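Local coordinates for protein SusD homolog (Bacteroides thetaiotaomicron VPI-5482, PDB 3IHV) that probably binds glycans at the outer membrane of this gut bacterium, as a SusD-family partner in the uptake of sugars, at residues A[237-242]-A[255-260]; A[244-249]-A[391-396]. All blocks are in the same frame, centred on the assembly; numbering follows the deposited sequence.

Interaction 1 of 2, residues A[237-242]-A[255-260]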
ATOM      1  N   GLY A 237      10.737 -12.443  -9.321  1.00  7.72           N
ATOM      2  CA  GLY A 237      11.739 -11.519  -9.854  1.00  7.95           C
ATOM      3  C   GLY A 237      11.168 -10.160 -10.134  1.00  7.86           C
ATOM      4  O   GLY A 237      10.009  -9.870  -9.801  1.00  8.75           O
ATOM      5  N   LEU A 238      12.003  -9.328 -10.760  1.00  7.42           N
ATOM      6  CA  LEU A 238      11.614  -8.000 -11.189  1.00  6.46           C
ATOM      7  C   LEU A 238      11.275  -8.026 -12.663  1.00  6.98           C
ATOM      8  O   LEU A 238      11.993  -8.670 -13.489  1.00  6.56           O
ATOM      9  CB  LEU A 238      12.757  -6.997 -10.956  1.00  6.97           C
ATOM     10  CG  LEU A 238      13.248  -6.856  -9.513  1.00  6.64           C
ATOM     11  CD1 LEU A 238      14.510  -5.956  -9.390  1.00  7.95           C
ATOM     12  CD2 LEU A 238      12.077  -6.347  -8.644  1.00  5.65           C
ATOM     13  N   LEU A 239      10.198  -7.342 -13.014  1.00  6.58           N
ATOM     14  CA  LEU A 239       9.865  -7.177 -14.402  1.00  7.52           C
ATOM     15  C   LEU A 239      11.027  -6.423 -15.028  1.00  8.01           C
ATOM     16  O   LEU A 239      11.607  -5.504 -14.401  1.00  7.26           O
ATOM     17  CB  LEU A 239       8.551  -6.420 -14.630  1.00  7.68           C
ATOM     18  CG  LEU A 239       7.291  -7.050 -14.044  1.00  7.98           C
ATOM     19  CD1 LEU A 239       6.037  -6.323 -14.553  1.00  8.72           C
ATOM     20  CD2 LEU A 239       7.228  -8.566 -14.391  1.00  7.23           C
ATOM     21  N   LYS A 240      11.345  -6.802 -16.261  1.00  7.64           N
ATOM     22  CA  LYS A 240      12.472  -6.163 -16.969  1.00  8.73           C
ATOM     23  C   LYS A 240      12.285  -4.646 -17.051  1.00  7.97           C
ATOM     24  O   LYS A 240      13.202  -3.888 -16.729  1.00  6.89           O
ATOM     25  CB  LYS A 240      12.645  -6.766 -18.367  1.00  9.25           C
ATOM     26  CG  LYS A 240      13.751  -6.100 -19.180  1.00 11.38           C
ATOM     27  CD  LYS A 240      13.907  -6.760 -20.572  1.00 14.59           C
ATOM     28  CE  LYS A 240      14.836  -5.939 -21.434  1.00 17.67           C
ATOM     29  NZ  LYS A 240      15.203  -6.601 -22.734  1.00 20.55           N
ATOM     30  N   ASP A 241      11.079  -4.238 -17.470  1.00  7.64           N
ATOM     31  CA  ASP A 241      10.745  -2.839 -17.661  1.00  8.25           C
ATOM     32  C   ASP A 241       9.851  -2.282 -16.557  1.00  7.49           C
ATOM     33  O   ASP A 241       8.742  -2.750 -16.352  1.00  7.17           O
ATOM     34  CB  ASP A 241      10.058  -2.660 -18.995  1.00  8.97           C
ATOM     35  CG  ASP A 241      10.935  -3.048 -20.144  1.00 10.97           C
ATOM     36  OD1 ASP A 241      12.122  -2.667 -20.159  1.00 12.12           O
ATOM     37  OD2 ASP A 241      10.419  -3.717 -21.064  1.00 16.13           O
ATOM     38  N   TYR A 242      10.336  -1.271 -15.858  1.00  7.14           N
ATOM     39  CA  TYR A 242       9.552  -0.647 -14.771  1.00  7.39           C
ATOM     40  C   TYR A 242       8.183  -0.218 -15.245  1.00  6.49           C
ATOM     41  O   TYR A 242       7.209  -0.371 -14.511  1.00  6.82           O
ATOM     42  CB  TYR A 242      10.286   0.559 -14.229  1.00  7.11           C
ATOM     43  CG  TYR A 242       9.756   1.085 -12.938  1.00  7.69           C
ATOM     44  CD1 TYR A 242       9.976   0.398 -11.731  1.00  7.29           C
ATOM     45  CD2 TYR A 242       9.114   2.304 -12.882  1.00  7.54           C
ATOM     46  CE1 TYR A 242       9.523   0.914 -10.533  1.00  6.96           C
ATOM     47  CE2 TYR A 242       8.680   2.817 -11.706  1.00  7.09           C
ATOM     48  CZ  TYR A 242       8.871   2.131 -10.533  1.00  8.75           C
ATOM     49  OH  TYR A 242       8.379   2.690  -9.380  1.00  7.73           O
ATOM     50  N   ASP A 255       0.541 -10.827 -13.550  1.00  7.22           N
ATOM     51  CA  ASP A 255       1.812 -11.462 -13.824  1.00  7.24           C
ATOM     52  C   ASP A 255       2.404 -11.760 -12.430  1.00  7.63           C
ATOM     53  O   ASP A 255       2.735 -10.832 -11.696  1.00  8.06           O
ATOM     54  CB  ASP A 255       2.764 -10.551 -14.623  1.00  6.92           C
ATOM     55  CG  ASP A 255       4.099 -11.225 -14.959  1.00  9.54           C
ATOM     56  OD1 ASP A 255       4.494 -12.194 -14.271  1.00 10.66           O
ATOM     57  OD2 ASP A 255       4.791 -10.733 -15.909  1.00  8.18           O
ATOM     58  N   PRO A 256       2.516 -13.039 -12.062  1.00  7.83           N
ATOM     59  CA  PRO A 256       2.982 -13.341 -10.714  1.00  7.31           C
ATOM     60  C   PRO A 256       4.487 -13.125 -10.475  1.00  8.34           C
ATOM     61  O   PRO A 256       4.952 -13.293  -9.359  1.00  8.28           O
ATOM     62  CB  PRO A 256       2.683 -14.846 -10.587  1.00  7.53           C
ATOM     63  CG  PRO A 256       2.932 -15.360 -11.937  1.00  7.07           C
ATOM     64  CD  PRO A 256       2.384 -14.265 -12.877  1.00  7.42           C
ATOM     65  N   THR A 257       5.241 -12.770 -11.500  1.00  7.37           N
ATOM     66  CA  THR A 257       6.672 -12.569 -11.355  1.00  7.20           C
ATOM     67  C   THR A 257       7.053 -11.640 -10.205  1.00  7.32           C
ATOM     68  O   THR A 257       7.766 -12.036  -9.289  1.00  6.81           O
ATOM     69  CB  THR A 257       7.298 -12.063 -12.674  1.00  7.81           C
ATOM     70  OG1 THR A 257       7.048 -13.012 -13.717  1.00  7.51           O
ATOM     71  CG2 THR A 257       8.805 -11.877 -12.514  1.00  8.83           C
ATOM     72  N   GLU A 258       6.582 -10.407 -10.289  1.00  6.89           N
ATOM     73  CA  GLU A 258       6.849  -9.361  -9.296  1.00  7.00           C
ATOM     74  C   GLU A 258       5.671  -9.034  -8.400  1.00  6.62           C
ATOM     75  O   GLU A 258       5.830  -8.700  -7.237  1.00  8.70           O
ATOM     76  CB  GLU A 258       7.331  -8.089 -10.021  1.00  6.18           C
ATOM     77  CG  GLU A 258       7.763  -6.992  -9.061  1.00  5.96           C
ATOM     78  CD  GLU A 258       8.535  -5.849  -9.681  1.00  6.22           C
ATOM     79  OE1 GLU A 258       8.850  -5.870 -10.905  1.00  6.97           O
ATOM     80  OE2 GLU A 258       8.819  -4.928  -8.879  1.00  7.44           O
ATOM     81  N   SER A 259       4.471  -9.059  -8.952  1.00  8.02           N
ATOM     82  CA  SER A 259       3.294  -8.736  -8.189  1.00  7.00           C
ATOM     83  C   SER A 259       2.967  -9.850  -7.191  1.00  7.60           C
ATOM     84  O   SER A 259       2.560 -10.936  -7.572  1.00  7.54           O
ATOM     85  CB  SER A 259       2.102  -8.566  -9.131  1.00  7.73           C
ATOM     86  OG  SER A 259       1.008  -8.121  -8.359  1.00  6.37           O
ATOM     87  N   LEU A 260       3.101  -9.557  -5.914  1.00  6.59           N
ATOM     88  CA  LEU A 260       2.825 -10.538  -4.863  1.00  6.90           C
ATOM     89  C   LEU A 260       1.394 -10.366  -4.286  1.00  7.15           C
ATOM     90  O   LEU A 260       0.601 -11.307  -4.330  1.00  6.86           O
ATOM     91  CB  LEU A 260       3.904 -10.417  -3.796  1.00  6.29           C
ATOM     92  CG  LEU A 260       5.333 -10.717  -4.291  1.00  7.24           C
ATOM     93  CD1 LEU A 260       6.305 -10.521  -3.111  1.00  4.84           C
ATOM     94  CD2 LEU A 260       5.507 -12.113  -4.911  1.00  5.31           C
TER
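Glu258 reaches across to segment 237-242 and meets three consecutive residues of it along its length. Its CB lies against the carbonyl oxygen of Gly237, 3.2 Å from CB to O, and CG stays near the same oxygen. CG stands anti to the backbone N (chi1 -174°) and the chain runs on extended, which carries the carboxylate over to Leu238 and Leu239. There CD and OE2 pack on the methyl CD2 of Leu238, while OE1 accepts the backbone N-H of Leu239 at 2.9 Å from N to OE1. That bond is nearly straight and comes to the anti side of OE1, somewhat out of the carboxylate plane. Both oxygens also have cationic mates, OE1 in Arg429 and OE2 in Arg396, and Arg429 additionally binds the carbonyl of Leu239; two arginines would be expected to favour the ionised acid. At the start of the segment, Gly237 N donates to Thr257 O over 3.0 Å, approaching from above the carbonyl plane. Leu239 lies across the turn: its CD2 touches Thr257 CB at 3.9 Å and Asp255 OD2 at 3.6 Å, the leucine and aspartate side chains sliding past each other in opposite directions. Asp255 OD1 in turn accepts both the backbone N-H and the hydroxyl OG1 of Thr257, from the same face of the carboxylate, with OG1 only 2.7 Å away. The loop that leads into helix 242-250 is thus tied, near the surface, to the Asx turn at Asp255 and to the glutamate that follows it, just ahead of strand 259-263.

Interaction 2 of 2, residues A[244-249]-A[391-396]. With NA (sodium ion), chain F; EDO (1,2-ethanediol), chain O.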
ATOM      1  N   GLN A 244       6.287  -1.561 -17.372  1.00  6.15           N
ATOM      2  CA  GLN A 244       5.391  -2.698 -17.494  1.00  6.44           C
ATOM      3  C   GLN A 244       4.548  -2.905 -16.255  1.00  6.51           C
ATOM      4  O   GLN A 244       3.428  -3.408 -16.339  1.00  6.20           O
ATOM      5  CB  GLN A 244       6.176  -3.981 -17.859  1.00  6.45           C
ATOM      6  CG  GLN A 244       5.282  -5.107 -18.364  1.00  6.49           C
ATOM      7  CD  GLN A 244       4.611  -4.770 -19.699  1.00  8.43           C
ATOM      8  OE1 GLN A 244       5.268  -4.323 -20.621  1.00  7.74           O
ATOM      9  NE2 GLN A 244       3.311  -5.015 -19.801  1.00 10.66           N
ATOM     10  N   LEU A 245       5.088  -2.608 -15.068  1.00  5.55           N
ATOM     11  CA  LEU A 245       4.268  -2.709 -13.892  1.00  6.70           C
ATOM     12  C   LEU A 245       2.989  -1.864 -13.973  1.00  5.98           C
ATOM     13  O   LEU A 245       1.920  -2.291 -13.489  1.00  7.26           O
ATOM     14  CB  LEU A 245       5.045  -2.235 -12.647  1.00  5.64           C
ATOM     15  CG  LEU A 245       6.197  -3.101 -12.148  1.00  8.06           C
ATOM     16  CD1 LEU A 245       7.123  -2.327 -11.247  1.00  7.91           C
ATOM     17  CD2 LEU A 245       5.650  -4.384 -11.466  1.00  5.91           C
ATOM     18  N   TRP A 246       3.096  -0.683 -14.572  1.00  7.26           N
ATOM     19  CA  TRP A 246       1.986   0.285 -14.614  1.00  6.50           C
ATOM     20  C   TRP A 246       1.049  -0.084 -15.759  1.00  8.45           C
ATOM     21  O   TRP A 246      -0.193  -0.028 -15.614  1.00  7.98           O
ATOM     22  CB  TRP A 246       2.548   1.764 -14.595  1.00  7.90           C
ATOM     23  CG  TRP A 246       3.578   1.786 -13.513  1.00  5.94           C
ATOM     24  CD1 TRP A 246       4.922   1.882 -13.653  1.00  7.10           C
ATOM     25  CD2 TRP A 246       3.349   1.457 -12.145  1.00  5.87           C
ATOM     26  NE1 TRP A 246       5.537   1.670 -12.459  1.00  7.29           N
ATOM     27  CE2 TRP A 246       4.591   1.414 -11.512  1.00  5.52           C
ATOM     28  CE3 TRP A 246       2.199   1.250 -11.382  1.00  5.25           C
ATOM     29  CZ2 TRP A 246       4.720   1.143 -10.156  1.00  8.28           C
ATOM     30  CZ3 TRP A 246       2.346   0.971 -10.040  1.00  8.62           C
ATOM     31  CH2 TRP A 246       3.576   0.912  -9.458  1.00  7.12           C
ATOM     32  N   LYS A 247       1.631  -0.500 -16.880  1.00  7.23           N
ATOM     33  CA  LYS A 247       0.821  -1.038 -17.969  1.00  7.91           C
ATOM     34  C   LYS A 247      -0.028  -2.186 -17.423  1.00  7.52           C
ATOM     35  O   LYS A 247      -1.241  -2.227 -17.631  1.00  8.14           O
ATOM     36  CB  LYS A 247       1.674  -1.569 -19.144  1.00  8.67           C
ATOM     37  CG  LYS A 247       2.480  -0.495 -19.857  1.00 13.01           C
ATOM     38  CD  LYS A 247       3.278  -1.050 -21.040  1.00 17.24           C
ATOM     39  CE  LYS A 247       4.120   0.018 -21.740  1.00 19.25           C
ATOM     40  NZ  LYS A 247       4.869  -0.522 -22.988  1.00 22.03           N
ATOM     41  N   ASN A 248       0.602  -3.111 -16.702  1.00  6.64           N
ATOM     42  CA  ASN A 248      -0.111  -4.277 -16.202  1.00  6.72           C
ATOM     43  C   ASN A 248      -1.227  -3.946 -15.220  1.00  6.15           C
ATOM     44  O   ASN A 248      -2.374  -4.381 -15.388  1.00  7.05           O
ATOM     45  CB  ASN A 248       0.856  -5.255 -15.498  1.00  6.10           C
ATOM     46  CG  ASN A 248       1.779  -5.974 -16.443  1.00  6.80           C
ATOM     47  OD1 ASN A 248       1.626  -5.925 -17.670  1.00  8.87           O
ATOM     48  ND2 ASN A 248       2.710  -6.733 -15.862  1.00  7.77           N
ATOM     49  N   THR A 249      -0.899  -3.161 -14.206  1.00  7.27           N
ATOM     50  CA  THR A 249      -1.874  -2.869 -13.153  1.00  7.15           C
ATOM     51  C   THR A 249      -3.070  -2.029 -13.654  1.00  7.70           C
ATOM     52  O   THR A 249      -4.172  -2.155 -13.131  1.00  7.78           O
ATOM     53  CB  THR A 249      -1.181  -2.259 -11.916  1.00  7.90           C
ATOM     54  OG1 THR A 249      -1.939  -2.576 -10.732  1.00  6.92           O
ATOM     55  CG2 THR A 249      -1.009  -0.741 -12.081  1.00  7.40           C
ATOM     56  N   ASN A 391      -5.938  -1.446 -10.889  1.00  6.36           N
ATOM     57  CA  ASN A 391      -5.599  -2.266  -9.728  1.00  7.08           C
ATOM     58  C   ASN A 391      -4.654  -1.594  -8.747  1.00  7.51           C
ATOM     59  O   ASN A 391      -4.181  -0.495  -9.015  1.00  7.65           O
ATOM     60  CB  ASN A 391      -5.061  -3.619 -10.187  1.00  7.15           C
ATOM     61  CG  ASN A 391      -6.082  -4.407 -10.939  1.00  8.14           C
ATOM     62  OD1 ASN A 391      -7.281  -4.101 -10.908  1.00  9.33           O
ATOM     63  ND2 ASN A 391      -5.622  -5.440 -11.677  1.00  7.39           N
ATOM     64  N   TRP A 392      -4.438  -2.252  -7.613  1.00  7.28           N
ATOM     65  CA  TRP A 392      -3.601  -1.705  -6.533  1.00  6.63           C
ATOM     66  C   TRP A 392      -2.520  -2.651  -6.032  1.00  7.29           C
ATOM     67  O   TRP A 392      -2.813  -3.701  -5.437  1.00  8.51           O
ATOM     68  CB  TRP A 392      -4.453  -1.245  -5.331  1.00  7.09           C
ATOM     69  CG  TRP A 392      -3.604  -0.535  -4.337  1.00  6.59           C
ATOM     70  CD1 TRP A 392      -3.242  -0.964  -3.096  1.00  8.00           C
ATOM     71  CD2 TRP A 392      -3.015   0.748  -4.507  1.00  6.63           C
ATOM     72  NE1 TRP A 392      -2.419  -0.040  -2.496  1.00  8.60           N
ATOM     73  CE2 TRP A 392      -2.255   1.025  -3.333  1.00  5.74           C
ATOM     74  CE3 TRP A 392      -2.978   1.653  -5.568  1.00  7.20           C
ATOM     75  CZ2 TRP A 392      -1.534   2.198  -3.169  1.00  7.85           C
ATOM     76  CZ3 TRP A 392      -2.278   2.828  -5.410  1.00  9.50           C
ATOM     77  CH2 TRP A 392      -1.557   3.095  -4.215  1.00  6.96           C
ATOM     78  N   TYR A 393      -1.269  -2.284  -6.254  1.00  6.67           N
ATOM     79  CA  TYR A 393      -0.166  -3.069  -5.724  1.00  6.53           C
ATOM     80  C   TYR A 393       0.019  -2.784  -4.225  1.00  7.21           C
ATOM     81  O   TYR A 393       0.420  -1.674  -3.825  1.00  7.85           O
ATOM     82  CB  TYR A 393       1.178  -2.755  -6.365  1.00  7.33           C
ATOM     83  CG  TYR A 393       1.353  -3.174  -7.812  1.00  7.04           C
ATOM     84  CD1 TYR A 393       1.356  -4.531  -8.175  1.00  8.26           C
ATOM     85  CD2 TYR A 393       1.590  -2.226  -8.786  1.00  7.90           C
ATOM     86  CE1 TYR A 393       1.561  -4.922  -9.482  1.00  7.96           C
ATOM     87  CE2 TYR A 393       1.794  -2.598 -10.123  1.00  6.90           C
ATOM     88  CZ  TYR A 393       1.788  -3.950 -10.454  1.00  7.33           C
ATOM     89  OH  TYR A 393       1.997  -4.312 -11.757  1.00  9.00           O
ATOM     90  N   PHE A 394      -0.278  -3.773  -3.392  1.00  6.77           N
ATOM     91  CA  PHE A 394       0.023  -3.663  -1.974  1.00  6.97           C
ATOM     92  C   PHE A 394       1.469  -4.128  -1.671  1.00  8.12           C
ATOM     93  O   PHE A 394       2.147  -3.599  -0.757  1.00  8.50           O
ATOM     94  CB  PHE A 394      -1.010  -4.465  -1.160  1.00  6.83           C
ATOM     95  CG  PHE A 394      -0.774  -4.437   0.340  1.00  7.33           C
ATOM     96  CD1 PHE A 394      -1.022  -3.291   1.074  1.00 10.64           C
ATOM     97  CD2 PHE A 394      -0.398  -5.588   1.007  1.00 12.25           C
ATOM     98  CE1 PHE A 394      -0.825  -3.271   2.456  1.00 10.01           C
ATOM     99  CE2 PHE A 394      -0.202  -5.591   2.382  1.00 10.42           C
ATOM    100  CZ  PHE A 394      -0.429  -4.430   3.116  1.00 10.03           C
ATOM    101  N   LEU A 395       1.935  -5.167  -2.379  1.00  8.38           N
ATOM    102  CA  LEU A 395       3.275  -5.707  -2.172  1.00  8.20           C
ATOM    103  C   LEU A 395       3.865  -6.260  -3.471  1.00  7.76           C
ATOM    104  O   LEU A 395       3.266  -7.161  -4.114  1.00  7.43           O
ATOM    105  CB  LEU A 395       3.272  -6.849  -1.131  1.00  8.73           C
ATOM    106  CG  LEU A 395       4.674  -7.307  -0.672  1.00  8.75           C
ATOM    107  CD1 LEU A 395       5.407  -6.159   0.014  1.00  9.08           C
ATOM    108  CD2 LEU A 395       4.571  -8.558   0.222  1.00  8.92           C
ATOM    109  N   ARG A 396       5.003  -5.701  -3.877  1.00  8.03           N
ATOM    110  CA  ARG A 396       5.755  -6.119  -5.047  1.00  7.71           C
ATOM    111  C   ARG A 396       7.080  -6.743  -4.594  1.00  7.42           C
ATOM    112  O   ARG A 396       7.619  -6.383  -3.563  1.00  5.89           O
ATOM    113  CB  ARG A 396       6.108  -4.912  -5.943  1.00  8.51           C
ATOM    114  CG  ARG A 396       4.905  -4.235  -6.510  1.00 10.00           C
ATOM    115  CD  ARG A 396       5.213  -3.315  -7.665  1.00  7.75           C
ATOM    116  NE  ARG A 396       5.767  -2.021  -7.308  1.00  8.65           N
ATOM    117  CZ  ARG A 396       7.055  -1.652  -7.428  1.00  9.23           C
ATOM    118  NH1 ARG A 396       8.009  -2.493  -7.852  1.00  8.51           N
ATOM    119  NH2 ARG A 396       7.380  -0.401  -7.159  1.00 10.32           N
TER
HETATM  120 NA    NA F   7      -8.653  -4.189 -12.959  1.00 16.92          NA
HETATM  121  C1  EDO O 558       4.511  -5.918 -23.325  1.00 27.24           C
HETATM  122  O1  EDO O 558       5.300  -4.722 -23.255  1.00 28.27           O
HETATM  123  C2  EDO O 558       3.088  -5.571 -23.726  1.00 27.53           C
HETATM  124  O2  EDO O 558       2.445  -4.743 -22.738  1.00 27.77           O
HETATM  125  O   HOH W   1       2.692  -6.923 -12.756  1.00  6.63           O
HETATM  126  O   HOH W   2      -1.396  -0.508  -8.782  1.00  6.24           O
HETATM  127  O   HOH W   3      -6.451  -2.968 -14.224  1.00 14.52           O
HETATM  128  O   HOH W   4      -8.148  -6.513 -12.710  1.00  7.74           O
HETATM  129  O   HOH W   5      -9.309  -4.422 -15.179  1.00  7.84           O
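Helix 242-250 packs here on strand 392-396 of a two-stranded antiparallel sheet, beside a sodium site, and Tyr393 is the side chain with the largest contact on the helix. Its OH donates to Leu245 O, 2.7 Å from OH to O, in the carbonyl plane and on a lone pair; the same oxygen also receives the helical N-H of Thr249. Water 1 joins Tyr393 OH to Asn248 ND2. The phenol turns its edge to the face of the Trp246 six-membered ring in an offset edge-to-face pair, planes at 86°, with CD2 3.5 Å from Trp246 CZ3. Thr249 OG1, itself hydrogen-bonded to Glu262, and Arg396 CD lie over opposite faces of the tyrosine, both offset toward the rim. A phenylalanine in place of Tyr393 would probably leave Leu245 O without its second donor and water 1 without the hydroxyl it binds. Arg396, salt-bridged to Glu258, Glu462 and Glu466, sets one face of its guanidinium on Leu245 CD1. Nearer the metal, Asn391 N donates to Thr249 O at 2.9 Å. Asn391 OD1 binds the sodium ion at 2.5 Å, with Phe265 and Asn389 completing the protein ligands, and the metal-bound water 3 donates to Thr249 O, 2.7 Å away.

How the interactions relate
The two contacts lie about 9 Å apart, centre to centre, and their segments alternate along the chain: 237-242, 244-249, 255-260, then 391-396 after a long excursion. Helix 242-250 follows directly on the loop of interaction 1, and the chain then returns through 255-260 into strand 259-263, which pairs antiparallel with strand 392-396 of interaction 2. A salt bridge joins them, Glu258 OE2 to Arg396 NH1 at 2.8 Å, and Leu245 CD2 packs on Glu258 OE1. Interaction 1 lies toward the surface, while interaction 2 is buried and extends to the sodium ion. Together they tie the helix and the loop before it to the sheet: interaction 2 at strand 392-396, interaction 1 at the turn that leads into strand 259-263.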